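Local coordinates for protein 2-Cys Peroxiredoxin (PDB 2I81) that probably reduces hydrogen peroxide and organic hydroperoxides through a reactive cysteine thiol, as typical 2-Cys peroxiredoxins of the AhpC/TSA family do, at residues A[74-85]-A[168-179]. Sequence-based numbering, arbitrary orientation.
Sequences ALDKALDAFHER and VDEILRIIDAIQ
Phe82 enters helix 168-184 as a knob into a hole, and the contact around it is a nearly parallel helix-helix packing on one face of the central sheet of the thioredoxin-like peroxiredoxin fold. The axes of helices 79-84 and 168-179 run in the same direction, 7° apart and 11.2 Å from each other, a wide spacing filled here by the ring of Phe82 and the aliphatic side chains around it. The hole is made by Val168, Ile171, Leu172 and Ile175. Methyls Ile171 CD1 and Ile175 CD1 meet the ring at its edge, close to its plane, whereas Leu172 CD1 and Val168 CG2 approach obliquely; Phe82 CZ lies 3.7 Å from Ile171 CD1. Beneath this layer, Leu56 of strand 54-59 and Val87 and Leu89 of strand 87-93 also touch Phe82, joining the helices to the sheet. Toward the start of both segments aliphatic groups meet: Val168 CG2 is 3.9 Å from CB of Ala78, the N-cap of helix 79-84, and also touches Leu75 CD2 from the end of helix 67-77.

At the other end the apolar seam gives way to polar bonds centred on Arg85. Turned back on itself in mid-chain (chi3 -96°), Arg85 brings NE almost straight onto Ala81 O at 2.6 Å, which helps fix the guanidinium. Leu172 CD1 lies over one face of that group. Gln179 NE2 donates to Arg85 O, in the carbonyl plane and on a lone pair. Arg85 NH1 forms a salt bridge with the syn lone pair of Asp176 OD1 at 2.9 Å, the oxygen almost in the guanidinium plane.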
loop_
_atom_site.group_PDB
_atom_site.type_symbol
_atom_site.label_atom_id
_atom_site.label_comp_id
_atom_site.label_asym_id
_atom_site.label_seq_id
_atom_site.Cartn_x
_atom_site.Cartn_y
_atom_site.Cartn_z
ATOM N N ALA A 74 -36.024 27.118 26.242
ATOM C CA ALA A 74 -35.272 27.596 27.404
ATOM C C ALA A 74 -34.119 28.524 27.019
ATOM O O ALA A 74 -33.867 29.517 27.705
ATOM C CB ALA A 74 -34.762 26.432 28.237
ATOM N N LEU A 75 -33.430 28.201 25.926
ATOM C CA LEU A 75 -32.320 29.024 25.444
ATOM C C LEU A 75 -32.803 30.331 24.818
ATOM O O LEU A 75 -32.137 31.364 24.942
ATOM C CB LEU A 75 -31.449 28.242 24.453
ATOM C CG LEU A 75 -30.550 27.144 25.035
ATOM C CD1 LEU A 75 -30.207 26.111 23.973
ATOM C CD2 LEU A 75 -29.284 27.718 25.665
ATOM N N ASP A 76 -33.956 30.280 24.150
ATOM C CA ASP A 76 -34.530 31.465 23.515
ATOM C C ASP A 76 -35.055 32.467 24.543
ATOM O O ASP A 76 -34.981 33.679 24.324
ATOM C CB ASP A 76 -35.633 31.085 22.526
ATOM C CG ASP A 76 -35.893 32.174 21.501
ATOM O OD1 ASP A 76 -37.053 32.625 21.393
ATOM O OD2 ASP A 76 -34.936 32.587 20.808
ATOM N N LYS A 77 -35.588 31.957 25.655
ATOM C CA LYS A 77 -36.018 32.804 26.770
ATOM C C LYS A 77 -34.848 33.581 27.375
ATOM O O LYS A 77 -35.020 34.707 27.848
ATOM C CB LYS A 77 -36.699 31.967 27.853
ATOM C CG LYS A 77 -38.183 31.730 27.629
ATOM C CD LYS A 77 -38.753 30.803 28.695
ATOM C CE LYS A 77 -40.233 31.078 28.950
ATOM N NZ LYS A 77 -41.097 30.775 27.765
ATOM N N ALA A 78 -33.663 32.973 27.352
ATOM C CA ALA A 78 -32.460 33.584 27.914
ATOM C C ALA A 78 -31.633 34.319 26.855
ATOM O O ALA A 78 -30.466 34.644 27.088
ATOM C CB ALA A 78 -31.615 32.525 28.620
ATOM N N LEU A 79 -32.252 34.588 25.705
ATOM C CA LEU A 79 -31.570 35.207 24.564
ATOM C C LEU A 79 -30.881 36.525 24.921
ATOM O O LEU A 79 -29.773 36.792 24.452
ATOM C CB LEU A 79 -32.546 35.441 23.406
ATOM C CG LEU A 79 -32.152 35.086 21.964
ATOM C CD1 LEU A 79 -32.803 36.071 21.009
ATOM C CD2 LEU A 79 -30.641 35.046 21.717
ATOM N N ASP A 80 -31.537 37.342 25.743
ATOM C CA ASP A 80 -30.985 38.640 26.134
ATOM C C ASP A 80 -29.733 38.506 27.002
ATOM O O ASP A 80 -28.840 39.361 26.942
ATOM C CB ASP A 80 -32.049 39.499 26.822
ATOM C CG ASP A 80 -33.128 39.974 25.860
ATOM O OD1 ASP A 80 -32.804 40.289 24.693
ATOM O OD2 ASP A 80 -34.304 40.036 26.274
ATOM N N ALA A 81 -29.675 37.439 27.803
ATOM C CA ALA A 81 -28.476 37.126 28.579
ATOM C C ALA A 81 -27.301 36.802 27.653
ATOM O O ALA A 81 -26.150 37.084 27.988
ATOM C CB ALA A 81 -28.741 35.977 29.540
ATOM N N PHE A 82 -27.601 36.222 26.491
ATOM C CA PHE A 82 -26.582 35.932 25.478
ATOM C C PHE A 82 -26.160 37.171 24.691
ATOM O O PHE A 82 -24.989 37.298 24.324
ATOM C CB PHE A 82 -27.058 34.851 24.504
ATOM C CG PHE A 82 -27.243 33.500 25.130
ATOM C CD1 PHE A 82 -28.517 32.972 25.284
ATOM C CD2 PHE A 82 -26.150 32.750 25.557
ATOM C CE1 PHE A 82 -28.706 31.721 25.858
ATOM C CE2 PHE A 82 -26.327 31.498 26.131
ATOM C CZ PHE A 82 -27.610 30.983 26.281
ATOM N N HIS A 83 -27.110 38.068 24.418
ATOM C CA HIS A 83 -26.808 39.323 23.723
ATOM C C HIS A 83 -25.884 40.206 24.551
ATOM O O HIS A 83 -24.973 40.840 24.011
ATOM C CB HIS A 83 -28.082 40.098 23.373
ATOM C CG HIS A 83 -28.900 39.471 22.287
ATOM N ND1 HIS A 83 -28.344 38.728 21.266
ATOM C CD2 HIS A 83 -30.232 39.497 22.051
ATOM C CE1 HIS A 83 -29.301 38.311 20.458
ATOM N NE2 HIS A 83 -30.456 38.765 20.910
ATOM N N GLU A 84 -26.130 40.241 25.861
ATOM C CA GLU A 84 -25.285 40.965 26.808
ATOM C C GLU A 84 -23.834 40.506 26.744
ATOM O O GLU A 84 -22.912 41.316 26.863
ATOM C CB GLU A 84 -25.794 40.775 28.236
ATOM C CG GLU A 84 -26.967 41.656 28.612
ATOM C CD GLU A 84 -27.000 41.956 30.099
ATOM O OE1 GLU A 84 -26.905 43.147 30.461
ATOM O OE2 GLU A 84 -27.111 41.005 30.906
ATOM N N ARG A 85 -23.647 39.202 26.556
ATOM C CA ARG A 85 -22.322 38.596 26.576
ATOM C C ARG A 85 -21.686 38.539 25.187
ATOM O O ARG A 85 -20.640 37.912 25.001
ATOM C CB ARG A 85 -22.393 37.207 27.221
ATOM C CG ARG A 85 -22.275 37.235 28.744
ATOM C CD ARG A 85 -23.057 36.105 29.404
ATOM N NE ARG A 85 -24.390 36.532 29.831
ATOM C CZ ARG A 85 -24.747 36.765 31.093
ATOM N NH1 ARG A 85 -23.875 36.606 32.083
ATOM N NH2 ARG A 85 -25.985 37.151 31.368
ATOM N N VAL A 168 -29.010 25.903 31.059
ATOM C CA VAL A 168 -28.652 27.210 30.508
ATOM C C VAL A 168 -27.860 28.071 31.505
ATOM O O VAL A 168 -26.980 28.833 31.098
ATOM C CB VAL A 168 -29.881 27.968 29.889
ATOM C CG1 VAL A 168 -31.054 28.027 30.885
ATOM C CG2 VAL A 168 -29.480 29.395 29.433
ATOM N N ASP A 169 -28.156 27.942 32.800
ATOM C CA ASP A 169 -27.388 28.650 33.833
ATOM C C ASP A 169 -25.913 28.257 33.770
ATOM O O ASP A 169 -25.030 29.083 34.028
ATOM C CB ASP A 169 -27.938 28.367 35.235
ATOM C CG ASP A 169 -29.372 28.840 35.409
ATOM O OD1 ASP A 169 -29.635 30.050 35.237
ATOM O OD2 ASP A 169 -30.236 27.999 35.734
ATOM N N GLU A 170 -25.664 26.996 33.412
ATOM C CA GLU A 170 -24.304 26.473 33.325
ATOM C C GLU A 170 -23.478 26.995 32.147
ATOM O O GLU A 170 -22.331 27.389 32.357
ATOM C CB GLU A 170 -24.272 24.942 33.402
ATOM C CG GLU A 170 -22.856 24.344 33.423
ATOM C CD GLU A 170 -21.981 24.847 34.575
ATOM O OE1 GLU A 170 -20.743 24.902 34.383
ATOM O OE2 GLU A 170 -22.516 25.183 35.663
ATOM N N ILE A 171 -24.001 27.030 30.933
ATOM C CA ILE A 171 -23.210 27.613 29.851
ATOM C C ILE A 171 -22.997 29.068 30.008
ATOM O O ILE A 171 -22.031 29.589 29.551
ATOM C CB ILE A 171 -23.698 27.423 28.379
ATOM C CG1 ILE A 171 -25.119 27.019 28.251
ATOM C CG2 ILE A 171 -22.661 26.815 27.473
ATOM C CD1 ILE A 171 -25.951 28.082 27.912
ATOM N N LEU A 172 -23.946 29.729 30.605
ATOM C CA LEU A 172 -23.791 31.107 30.905
ATOM C C LEU A 172 -22.683 31.373 31.894
ATOM O O LEU A 172 -21.911 32.253 31.697
ATOM C CB LEU A 172 -25.102 31.672 31.378
ATOM C CG LEU A 172 -26.030 32.538 30.552
ATOM C CD1 LEU A 172 -25.664 32.896 29.201
ATOM C CD2 LEU A 172 -27.373 32.036 30.621
ATOM N N ARG A 173 -22.606 30.570 32.936
ATOM C CA ARG A 173 -21.506 30.616 33.902
ATOM C C ARG A 173 -20.172 30.342 33.208
ATOM O O ARG A 173 -19.168 30.999 33.495
ATOM C CB ARG A 173 -21.732 29.605 35.032
ATOM C CG ARG A 173 -20.744 29.733 36.189
ATOM C CD ARG A 173 -20.748 28.506 37.097
ATOM N NE ARG A 173 -20.147 27.331 36.463
ATOM C CZ ARG A 173 -18.844 27.050 36.453
ATOM N NH1 ARG A 173 -17.969 27.859 37.043
ATOM N NH2 ARG A 173 -18.413 25.952 35.846
ATOM N N ILE A 174 -20.179 29.367 32.296
ATOM C CA ILE A 174 -19.010 29.023 31.481
ATOM C C ILE A 174 -18.568 30.217 30.632
ATOM O O ILE A 174 -17.383 30.557 30.600
ATOM C CB ILE A 174 -19.288 27.776 30.580
ATOM C CG1 ILE A 174 -19.466 26.502 31.425
ATOM C CG2 ILE A 174 -18.196 27.587 29.527
ATOM C CD1 ILE A 174 -18.256 26.090 32.271
ATOM N N ILE A 175 -19.534 30.848 29.959
ATOM C CA ILE A 175 -19.293 32.053 29.159
ATOM C C ILE A 175 -18.705 33.165 30.029
ATOM O O ILE A 175 -17.739 33.822 29.636
ATOM C CB ILE A 175 -20.590 32.557 28.456
ATOM C CG1 ILE A 175 -21.087 31.532 27.431
ATOM C CG2 ILE A 175 -20.352 33.901 27.762
ATOM C CD1 ILE A 175 -22.548 31.698 27.036
ATOM N N ASP A 176 -19.285 33.353 31.215
ATOM C CA ASP A 176 -18.802 34.342 32.176
ATOM C C ASP A 176 -17.366 34.070 32.623
ATOM O O ASP A 176 -16.569 35.001 32.744
ATOM C CB ASP A 176 -19.730 34.414 33.395
ATOM C CG ASP A 176 -21.021 35.165 33.109
ATOM O OD1 ASP A 176 -21.075 35.934 32.124
ATOM O OD2 ASP A 176 -21.988 34.991 33.880
ATOM N N ALA A 177 -17.046 32.798 32.860
ATOM C CA ALA A 177 -15.710 32.393 33.302
ATOM C C ALA A 177 -14.647 32.612 32.227
ATOM O O ALA A 177 -13.541 33.070 32.524
ATOM C CB ALA A 177 -15.718 30.939 33.763
ATOM N N ILE A 178 -14.994 32.279 30.984
ATOM C CA ILE A 178 -14.098 32.450 29.836
ATOM C C ILE A 178 -13.826 33.928 29.563
ATOM O O ILE A 178 -12.680 34.324 29.332
ATOM C CB ILE A 178 -14.658 31.751 28.566
ATOM C CG1 ILE A 178 -14.638 30.233 28.756
ATOM C CG2 ILE A 178 -13.844 32.127 27.320
ATOM C CD1 ILE A 178 -15.565 29.476 27.850
ATOM N N GLN A 179 -14.884 34.735 29.605
ATOM C CA GLN A 179 -14.774 36.172 29.368
ATOM C C GLN A 179 -14.043 36.886 30.504
ATOM O O GLN A 179 -13.381 37.903 30.278
ATOM C CB GLN A 179 -16.153 36.788 29.118
ATOM C CG GLN A 179 -16.763 36.353 27.788
ATOM C CD GLN A 179 -18.144 36.927 27.533
ATOM O OE1 GLN A 179 -18.838 37.365 28.452
ATOM N NE2 GLN A 179 -18.553 36.919 26.270
#